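Long-range contact in fructose permease (Bacillus subtilis, PDB 1BLE), which takes a phosphoryl group from phospho-EIIA onto a histidine and passes it to fructose as the sugar is carried into the cell: residues A[27-39]-A[55-67]. Sequence-based numbering, arbitrary orientation.
Sequences AADRIIVVSDDIA and NVKASAVSVSKMA
Strands 30-34 and 57-61 pair in parallel, with Arg30 beside Lys57 and Val34 beside Val61, at one end of the open alpha/beta sheet of this PTS IIB domain. Helix 42-49 lies in the crossover joining them, and strand 79-84 bonds to the other edge of 30-34. Six backbone hydrogen bonds bind the pair, from Lys57 N to Asp29 O, 3.2 Å, through to Ser35 N to Val61 O, 3.0 Å.

Apolar packing builds up on the face that carries Ile32, Val34 and Val61, over which the start of helix 63-71 folds back. Val61, with CG1 anti to its carbonyl carbon (chi1 -73°), holds CG2 between its own N and that carbon, where it meets Ile32 CG2. Met66 crosses Val34 at about a right angle, its CG 3.8 Å from Val34 CG2, while its bent chain brings SD to 4.1 Å from Ile32 CG2. Met43 of the second subunit packs on Ile32, Ser59 and Val61. On the reverse face, Val33 CB lies 4.1 Å from Ala60 CB.

Polar contacts gather where both strands run into helices. Ser35 OG caps its helix by accepting from Ile38 N, and also bonds to Glu85; Ser62 OG caps helix 63-71 through weak bonds from Ser64 N and Lys65 N. Val63 N bonds to Asp36 OD1, 3.2 Å and fairly straight at 161°, the N-H arriving from above the carboxylate plane, 48° out of it. An alanine in place of Asp36 would probably leave Val63 N without its carboxylate acceptor and loosen the tie between the two helix starts. Asp36 crosses Val63 at about a right angle, with OD1 also beside Val63 CG2.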
loop_
_atom_site.group_PDB
_atom_site.type_symbol
_atom_site.label_atom_id
_atom_site.label_comp_id
_atom_site.label_asym_id
_atom_site.label_seq_id
_atom_site.Cartn_x
_atom_site.Cartn_y
_atom_site.Cartn_z
ATOM N N ALA A 27 -12.243 -0.549 19.099
ATOM C CA ALA A 27 -12.533 0.617 18.278
ATOM C C ALA A 27 -11.198 1.396 18.041
ATOM O O ALA A 27 -11.002 2.507 18.548
ATOM C CB ALA A 27 -13.577 1.480 18.957
ATOM N N ALA A 28 -10.267 0.790 17.304
ATOM C CA ALA A 28 -8.982 1.424 17.039
ATOM C C ALA A 28 -9.010 2.071 15.680
ATOM O O ALA A 28 -9.695 1.586 14.791
ATOM C CB ALA A 28 -7.884 0.414 17.113
ATOM N N ASP A 29 -8.272 3.167 15.532
ATOM C CA ASP A 29 -8.233 3.912 14.282
ATOM C C ASP A 29 -7.211 3.257 13.344
ATOM O O ASP A 29 -7.469 3.047 12.140
ATOM C CB ASP A 29 -7.816 5.383 14.526
ATOM C CG ASP A 29 -8.607 6.084 15.684
ATOM O OD1 ASP A 29 -9.853 5.967 15.773
ATOM O OD2 ASP A 29 -7.979 6.816 16.490
ATOM N N ARG A 30 -6.083 2.863 13.928
ATOM C CA ARG A 30 -4.982 2.276 13.169
ATOM C C ARG A 30 -4.280 1.042 13.729
ATOM O O ARG A 30 -4.264 0.831 14.936
ATOM C CB ARG A 30 -3.934 3.348 12.949
ATOM C CG ARG A 30 -3.604 4.097 14.197
ATOM C CD ARG A 30 -2.897 5.390 13.831
ATOM N NE ARG A 30 -3.760 6.402 13.197
ATOM C CZ ARG A 30 -3.303 7.359 12.385
ATOM N NH1 ARG A 30 -1.996 7.415 12.095
ATOM N NH2 ARG A 30 -4.126 8.303 11.926
ATOM N N ILE A 31 -3.679 0.260 12.825
ATOM C CA ILE A 31 -2.920 -0.938 13.148
ATOM C C ILE A 31 -1.499 -0.681 12.690
ATOM O O ILE A 31 -1.263 -0.373 11.534
ATOM C CB ILE A 31 -3.416 -2.148 12.372
ATOM C CG1 ILE A 31 -4.784 -2.516 12.845
ATOM C CG2 ILE A 31 -2.553 -3.371 12.629
ATOM C CD1 ILE A 31 -5.263 -3.731 12.133
ATOM N N ILE A 32 -0.541 -0.825 13.579
ATOM C CA ILE A 32 0.815 -0.598 13.171
ATOM C C ILE A 32 1.653 -1.840 13.426
ATOM O O ILE A 32 1.617 -2.413 14.517
ATOM C CB ILE A 32 1.401 0.592 13.929
ATOM C CG1 ILE A 32 0.562 1.831 13.667
ATOM C CG2 ILE A 32 2.821 0.835 13.505
ATOM C CD1 ILE A 32 0.720 2.875 14.734
ATOM N N VAL A 33 2.363 -2.291 12.398
ATOM C CA VAL A 33 3.255 -3.456 12.548
ATOM C C VAL A 33 4.615 -2.873 12.913
ATOM O O VAL A 33 5.133 -1.977 12.231
ATOM C CB VAL A 33 3.337 -4.309 11.240
ATOM C CG1 VAL A 33 4.456 -5.311 11.315
ATOM C CG2 VAL A 33 2.071 -5.061 11.069
ATOM N N VAL A 34 5.140 -3.298 14.052
ATOM C CA VAL A 34 6.426 -2.776 14.522
ATOM C C VAL A 34 7.477 -3.881 14.348
ATOM O O VAL A 34 7.380 -4.943 14.954
ATOM C CB VAL A 34 6.307 -2.319 16.019
ATOM C CG1 VAL A 34 7.537 -1.615 16.475
ATOM C CG2 VAL A 34 5.102 -1.404 16.211
ATOM N N SER A 35 8.434 -3.658 13.456
ATOM C CA SER A 35 9.485 -4.649 13.198
ATOM C C SER A 35 10.507 -4.026 12.304
ATOM O O SER A 35 10.140 -3.501 11.279
ATOM C CB SER A 35 8.926 -5.897 12.504
ATOM O OG SER A 35 9.953 -6.588 11.795
ATOM N N ASP A 36 11.790 -4.110 12.667
ATOM C CA ASP A 36 12.862 -3.530 11.843
ATOM C C ASP A 36 13.020 -4.291 10.523
ATOM O O ASP A 36 13.062 -3.673 9.471
ATOM C CB ASP A 36 14.195 -3.481 12.598
ATOM C CG ASP A 36 14.226 -2.414 13.708
ATOM O OD1 ASP A 36 13.353 -2.435 14.608
ATOM O OD2 ASP A 36 15.151 -1.571 13.691
ATOM N N ASP A 37 12.988 -5.624 10.576
ATOM C CA ASP A 37 13.127 -6.479 9.391
ATOM C C ASP A 37 12.048 -6.173 8.336
ATOM O O ASP A 37 12.338 -5.908 7.184
ATOM C CB ASP A 37 13.006 -7.973 9.784
ATOM C CG ASP A 37 14.164 -8.485 10.673
ATOM O OD1 ASP A 37 14.476 -7.860 11.720
ATOM O OD2 ASP A 37 14.727 -9.566 10.347
ATOM N N ILE A 38 10.793 -6.249 8.747
ATOM C CA ILE A 38 9.643 -6.004 7.889
ATOM C C ILE A 38 9.602 -4.566 7.330
ATOM O O ILE A 38 9.067 -4.321 6.260
ATOM C CB ILE A 38 8.338 -6.298 8.702
ATOM C CG1 ILE A 38 8.169 -7.799 8.944
ATOM C CG2 ILE A 38 7.122 -5.739 8.031
ATOM C CD1 ILE A 38 7.180 -8.155 10.040
ATOM N N ALA A 39 10.218 -3.623 8.017
ATOM C CA ALA A 39 10.175 -2.230 7.582
ATOM C C ALA A 39 11.179 -1.888 6.529
ATOM O O ALA A 39 11.063 -0.847 5.902
ATOM C CB ALA A 39 10.368 -1.314 8.772
ATOM N N ASN A 55 -11.415 1.090 6.416
ATOM C CA ASN A 55 -12.047 1.829 7.510
ATOM C C ASN A 55 -11.013 1.779 8.626
ATOM O O ASN A 55 -11.276 2.200 9.762
ATOM C CB ASN A 55 -13.371 1.209 8.003
ATOM N N VAL A 56 -9.857 1.189 8.315
ATOM C CA VAL A 56 -8.750 1.126 9.275
ATOM C C VAL A 56 -7.401 1.427 8.607
ATOM O O VAL A 56 -7.004 0.764 7.643
ATOM C CB VAL A 56 -8.650 -0.214 9.985
ATOM C CG1 VAL A 56 -7.972 -0.012 11.343
ATOM C CG2 VAL A 56 -10.020 -0.816 10.149
ATOM N N LYS A 57 -6.728 2.460 9.096
ATOM C CA LYS A 57 -5.444 2.848 8.549
ATOM C C LYS A 57 -4.421 1.845 9.099
ATOM O O LYS A 57 -4.549 1.368 10.211
ATOM C CB LYS A 57 -5.124 4.315 8.923
ATOM C CG LYS A 57 -6.251 5.337 8.521
ATOM C CD LYS A 57 -6.018 6.780 9.048
ATOM C CE LYS A 57 -7.312 7.631 9.059
ATOM N NZ LYS A 57 -8.366 7.096 10.003
ATOM N N ALA A 58 -3.461 1.460 8.275
ATOM C CA ALA A 58 -2.465 0.483 8.641
ATOM C C ALA A 58 -1.130 0.914 8.127
ATOM O O ALA A 58 -1.049 1.521 7.093
ATOM C CB ALA A 58 -2.814 -0.791 8.023
ATOM N N SER A 59 -0.066 0.601 8.835
ATOM C CA SER A 59 1.267 0.959 8.338
ATOM C C SER A 59 2.318 0.136 9.053
ATOM O O SER A 59 2.047 -0.448 10.103
ATOM C CB SER A 59 1.551 2.450 8.503
ATOM O OG SER A 59 1.964 2.723 9.831
ATOM N N ALA A 60 3.489 0.014 8.452
ATOM C CA ALA A 60 4.550 -0.771 9.082
ATOM C C ALA A 60 5.787 0.084 9.306
ATOM O O ALA A 60 6.364 0.648 8.381
ATOM C CB ALA A 60 4.892 -2.002 8.264
ATOM N N VAL A 61 6.172 0.201 10.558
ATOM C CA VAL A 61 7.319 0.994 10.906
ATOM C C VAL A 61 8.296 0.150 11.718
ATOM O O VAL A 61 7.999 -0.992 12.074
ATOM C CB VAL A 61 6.869 2.205 11.715
ATOM C CG1 VAL A 61 6.192 3.167 10.833
ATOM C CG2 VAL A 61 5.922 1.767 12.848
ATOM N N SER A 62 9.460 0.733 11.989
ATOM C CA SER A 62 10.543 0.135 12.768
ATOM C C SER A 62 10.462 0.541 14.251
ATOM O O SER A 62 9.799 1.522 14.596
ATOM C CB SER A 62 11.887 0.590 12.209
ATOM O OG SER A 62 12.202 1.931 12.570
ATOM N N VAL A 63 11.176 -0.179 15.117
ATOM C CA VAL A 63 11.161 0.128 16.547
ATOM C C VAL A 63 11.545 1.576 16.819
ATOM O O VAL A 63 11.020 2.207 17.729
ATOM C CB VAL A 63 12.076 -0.809 17.322
ATOM C CG1 VAL A 63 12.188 -0.362 18.789
ATOM C CG2 VAL A 63 11.507 -2.221 17.230
ATOM N N SER A 64 12.389 2.119 15.960
ATOM C CA SER A 64 12.857 3.496 16.084
ATOM C C SER A 64 11.798 4.570 15.729
ATOM O O SER A 64 11.638 5.554 16.478
ATOM C CB SER A 64 14.127 3.648 15.237
ATOM O OG SER A 64 14.900 2.436 15.305
ATOM N N LYS A 65 11.088 4.384 14.605
ATOM C CA LYS A 65 10.053 5.316 14.163
ATOM C C LYS A 65 8.847 5.181 15.084
ATOM O O LYS A 65 8.235 6.177 15.445
ATOM C CB LYS A 65 9.694 5.050 12.692
ATOM C CG LYS A 65 8.607 5.949 12.058
ATOM C CD LYS A 65 9.077 7.344 11.651
ATOM C CE LYS A 65 7.919 8.254 11.185
ATOM N NZ LYS A 65 8.460 9.610 10.811
ATOM N N MET A 66 8.532 3.963 15.519
ATOM C CA MET A 66 7.400 3.763 16.434
ATOM C C MET A 66 7.649 4.600 17.675
ATOM O O MET A 66 6.811 5.395 18.062
ATOM C CB MET A 66 7.219 2.289 16.821
ATOM C CG MET A 66 5.959 2.029 17.652
ATOM S SD MET A 66 4.484 2.639 16.829
ATOM C CE MET A 66 3.604 3.437 18.161
ATOM N N ALA A 67 8.847 4.469 18.237
ATOM C CA ALA A 67 9.267 5.241 19.409
ATOM C C ALA A 67 9.002 6.708 19.130
ATOM O O ALA A 67 8.303 7.371 19.905
ATOM C CB ALA A 67 10.739 5.037 19.675
#